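Local coordinates for D-glyceraldehyde dehydrogenase (NADP(+)) (Thermoplasma acidophilum, PDB 5IZD), which oxidises D-glyceraldehyde to glycerate with NADP(+) as hydride acceptor in the non-phosphorylated Entner-Doudoroff pathway, at the NADP nicotinamide-adenine-dinucleotide phosphate site. Coordinates in Å, arbitrary orientation; residue numbers count along the deposited sequence, not the author numbering.

The NADP nicotinamide-adenine-dinucleotide phosphate site. Residues 145-146, 148, 172-175, 203-206, 209-210, 213, 223-226, 229, 232-233. With NAP (NADP nicotinamide-adenine-dinucleotide phosphate), chain B.
The adenosine half of NADP lies in a slot of the Rossmann-like cofactor domain of this aldehyde dehydrogenase, its adenine sandwiched between helices 205-214 and 227-236. One wall is backbone: Gly205 CA lies over the five-membered ring and Gly209 CA over the six-membered ring. The lid is Thr229, whose CG2, anti to the backbone N, presses on the other face, 3.6 Å from NAP C5A. Leu145 CD1 and Val213 CG1 form the floor beneath the C2A edge. At the far edge the amino group N6A donates to Asp210 OD1 from above the carboxylate plane, and Arg232 holds that carboxylate through NH2 on the syn lone pair of OD2; water 1 joins OD1 to N1A.

The 2'-phosphate, the group that distinguishes NADP from NAD, sits between the end of strand 168-172 and the start of helix 205-214. Its O1X is gripped by Lys172 NZ, Ser175 OG and Gly205 N, and the helix N-terminus would probably add favourable polarity. Lys172, bent at chi2 (-107°) and chi4 (-80°), curls alongside the ribose so that NZ reaches both O1X and the ester oxygen O2B, the latter at 3.0 Å. An alanine here would remove this ammonium group and would probably weaken the hold on the 2'-phosphate, leaving its negative charge less well balanced. Ser175 N caps O2X, while O3X meets water 3, held by Ser206 N; water 2 links O2X with O1N and Ser174 OG. This water-bearing side of the phosphates is probably the more open edge. The ribose 3'-hydroxyl O3B donates to Thr146 O.

Along the pyrophosphate, Ser226 closes one side, giving O2A both its backbone N, nearly straight at 177°, and its OG; Thr229 OG1 lies within bonding range of O1A and Ser226 OG, its one hydrogen serving one at a time. Beyond O5D no nicotinamide riboside is modelled. At this end the Trp148 indole points its edge at the second phosphate, NE1 donating to O2N at 2.8 Å.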
# COMPACT_ATOMS: atom_id res chain seq x y z
N LEU A 145 21.36 0.15 -19.54
CA LEU A 145 22.55 -0.56 -19.96
C LEU A 145 22.22 -2.04 -19.88
O LEU A 145 22.03 -2.58 -18.76
CB LEU A 145 23.77 -0.23 -19.10
CG LEU A 145 24.20 1.22 -19.08
CD1 LEU A 145 25.13 1.46 -17.90
CD2 LEU A 145 24.83 1.67 -20.35
N THR A 146 22.12 -2.70 -21.03
CA THR A 146 21.62 -4.08 -21.07
C THR A 146 22.73 -5.08 -21.37
O THR A 146 23.72 -4.74 -22.08
CB THR A 146 20.40 -4.28 -22.02
OG1 THR A 146 20.69 -3.79 -23.32
CG2 THR A 146 19.23 -3.52 -21.48
N TRP A 148 24.15 -9.17 -22.63
CA TRP A 148 24.01 -9.98 -23.84
C TRP A 148 23.20 -11.25 -23.59
O TRP A 148 22.73 -11.89 -24.58
CB TRP A 148 25.40 -10.38 -24.43
CG TRP A 148 26.37 -10.91 -23.39
CD1 TRP A 148 27.31 -10.19 -22.74
CD2 TRP A 148 26.41 -12.22 -22.84
NE1 TRP A 148 27.98 -10.99 -21.85
CE2 TRP A 148 27.42 -12.24 -21.88
CE3 TRP A 148 25.71 -13.39 -23.10
CZ2 TRP A 148 27.74 -13.41 -21.14
CZ3 TRP A 148 26.00 -14.54 -22.35
CH2 TRP A 148 27.03 -14.55 -21.40
N LYS A 172 21.77 1.72 -24.31
CA LYS A 172 23.03 1.23 -24.86
C LYS A 172 23.11 -0.26 -24.54
O LYS A 172 23.27 -0.62 -23.40
CB LYS A 172 24.24 1.98 -24.36
CG LYS A 172 25.56 1.48 -24.91
CD LYS A 172 26.35 0.72 -23.87
CE LYS A 172 27.60 0.05 -24.38
NZ LYS A 172 27.30 -1.22 -25.05
N PRO A 173 22.97 -1.10 -25.55
CA PRO A 173 22.99 -2.52 -25.33
C PRO A 173 24.40 -3.08 -25.31
O PRO A 173 25.36 -2.41 -25.53
CB PRO A 173 22.22 -3.05 -26.49
CG PRO A 173 22.61 -2.12 -27.60
CD PRO A 173 22.72 -0.78 -26.96
N SER A 174 24.49 -4.35 -25.01
CA SER A 174 25.77 -5.03 -24.99
C SER A 174 26.36 -4.98 -26.39
O SER A 174 25.63 -5.13 -27.41
CB SER A 174 25.62 -6.48 -24.56
OG SER A 174 26.74 -7.22 -24.97
N SER A 175 27.68 -4.87 -26.47
CA SER A 175 28.35 -4.97 -27.77
C SER A 175 28.27 -6.35 -28.41
O SER A 175 28.52 -6.46 -29.62
CB SER A 175 29.81 -4.56 -27.67
OG SER A 175 29.86 -3.17 -27.47
N GLY A 203 28.02 1.08 -28.93
CA GLY A 203 29.43 1.37 -28.78
C GLY A 203 29.93 0.66 -27.55
O GLY A 203 29.13 0.38 -26.60
N ARG A 204 31.23 0.39 -27.53
CA ARG A 204 31.85 -0.38 -26.46
C ARG A 204 31.80 0.39 -25.14
O ARG A 204 32.08 1.62 -25.09
CB ARG A 204 33.31 -0.77 -26.80
CG ARG A 204 33.51 -1.47 -28.14
N GLY A 205 31.41 -0.32 -24.08
CA GLY A 205 31.24 0.28 -22.74
C GLY A 205 32.59 0.77 -22.20
O GLY A 205 32.68 1.80 -21.49
N SER A 206 33.65 0.07 -22.60
CA SER A 206 34.99 0.46 -22.27
C SER A 206 35.32 1.83 -22.90
O SER A 206 36.23 2.51 -22.44
CB SER A 206 35.96 -0.62 -22.76
OG SER A 206 36.08 -0.62 -24.17
N GLY A 209 31.00 4.00 -21.92
CA GLY A 209 30.23 3.62 -20.75
C GLY A 209 30.42 4.55 -19.59
O GLY A 209 29.42 5.06 -19.01
N ASP A 210 31.68 4.82 -19.24
CA ASP A 210 31.96 5.81 -18.18
C ASP A 210 31.35 7.14 -18.50
O ASP A 210 30.71 7.76 -17.65
CB ASP A 210 33.45 6.02 -17.94
CG ASP A 210 34.09 4.87 -17.16
OD1 ASP A 210 33.41 3.98 -16.59
OD2 ASP A 210 35.31 4.87 -17.11
N VAL A 213 27.49 7.23 -18.06
CA VAL A 213 27.04 7.12 -16.68
C VAL A 213 27.34 8.35 -15.83
O VAL A 213 26.52 8.70 -15.00
CB VAL A 213 27.51 5.87 -15.95
CG1 VAL A 213 27.13 4.61 -16.75
CG2 VAL A 213 28.98 5.89 -15.68
N MET A 223 20.73 -1.05 -14.96
CA MET A 223 21.82 -1.84 -15.56
C MET A 223 21.78 -3.26 -15.07
O MET A 223 21.44 -3.51 -13.90
CB MET A 223 23.20 -1.24 -15.26
CG MET A 223 24.38 -2.09 -15.65
SD MET A 223 24.97 -3.23 -14.38
CE MET A 223 26.51 -3.87 -15.05
N THR A 224 22.13 -4.18 -15.96
CA THR A 224 22.28 -5.57 -15.58
C THR A 224 23.56 -6.06 -16.25
O THR A 224 23.82 -5.67 -17.37
CB THR A 224 21.03 -6.39 -15.97
OG1 THR A 224 19.89 -5.93 -15.23
CG2 THR A 224 21.21 -7.89 -15.72
N GLY A 225 24.36 -6.84 -15.54
CA GLY A 225 25.63 -7.39 -16.02
C GLY A 225 26.56 -7.88 -14.94
O GLY A 225 26.10 -8.36 -13.86
N SER A 226 27.85 -7.69 -15.15
CA SER A 226 28.84 -8.28 -14.27
C SER A 226 29.08 -7.43 -13.03
O SER A 226 28.86 -6.24 -13.01
CB SER A 226 30.19 -8.47 -14.99
OG SER A 226 30.75 -7.17 -15.16
N THR A 229 31.45 -4.23 -13.41
CA THR A 229 30.91 -3.14 -14.21
C THR A 229 29.95 -2.40 -13.33
O THR A 229 29.91 -1.18 -13.36
CB THR A 229 30.21 -3.63 -15.47
OG1 THR A 229 31.14 -4.39 -16.23
CG2 THR A 229 29.71 -2.44 -16.35
N ARG A 232 31.98 -0.30 -10.99
CA ARG A 232 32.47 0.86 -11.73
C ARG A 232 31.37 1.91 -11.96
O ARG A 232 31.62 3.10 -11.77
CB ARG A 232 33.10 0.42 -13.05
CG ARG A 232 33.79 1.54 -13.80
CD ARG A 232 34.77 1.03 -14.84
NE ARG A 232 35.45 2.15 -15.54
CZ ARG A 232 36.58 2.77 -15.13
NH1 ARG A 232 37.21 2.43 -14.01
NH2 ARG A 232 37.11 3.76 -15.85
N ILE A 233 30.18 1.47 -12.34
CA ILE A 233 29.08 2.39 -12.55
C ILE A 233 28.76 3.15 -11.24
O ILE A 233 28.55 4.36 -11.25
CB ILE A 233 27.83 1.66 -13.06
CG1 ILE A 233 28.05 1.24 -14.49
CG2 ILE A 233 26.56 2.52 -12.90
CD1 ILE A 233 27.13 0.16 -14.97
PA NAP B . 29.09 -6.27 -18.60
O1A NAP B . 30.48 -5.82 -18.93
O2A NAP B . 28.61 -6.11 -17.17
O5B NAP B . 28.05 -5.52 -19.62
C5B NAP B . 26.73 -5.05 -19.26
C4B NAP B . 26.43 -3.71 -19.95
O4B NAP B . 27.25 -2.67 -19.39
C3B NAP B . 26.77 -3.72 -21.45
O3B NAP B . 25.85 -2.85 -22.16
C2B NAP B . 28.16 -3.15 -21.48
O2B NAP B . 28.57 -2.68 -22.76
C1B NAP B . 28.04 -2.06 -20.45
N9A NAP B . 29.32 -1.56 -19.91
C8A NAP B . 30.54 -2.16 -19.90
N7A NAP B . 31.46 -1.40 -19.35
C5A NAP B . 30.76 -0.26 -18.95
C6A NAP B . 31.17 0.91 -18.29
N6A NAP B . 32.43 1.13 -17.89
N1A NAP B . 30.24 1.86 -18.05
C2A NAP B . 28.98 1.66 -18.47
N3A NAP B . 28.51 0.58 -19.11
C4A NAP B . 29.47 -0.35 -19.30
O3 NAP B . 28.97 -7.80 -19.01
PN NAP B . 30.05 -8.79 -19.68
O1N NAP B . 30.41 -8.31 -21.07
O2N NAP B . 29.52 -10.20 -19.66
O5D NAP B . 31.30 -8.68 -18.76
P2B NAP B . 29.66 -3.58 -23.63
O1X NAP B . 29.95 -2.77 -24.90
O2X NAP B . 29.04 -4.84 -23.98
O3X NAP B . 30.91 -3.75 -22.83
O HOH W 1 30.91 3.38 -15.42
O HOH W 2 28.28 -6.84 -22.48
O HOH W 3 33.48 -2.83 -23.49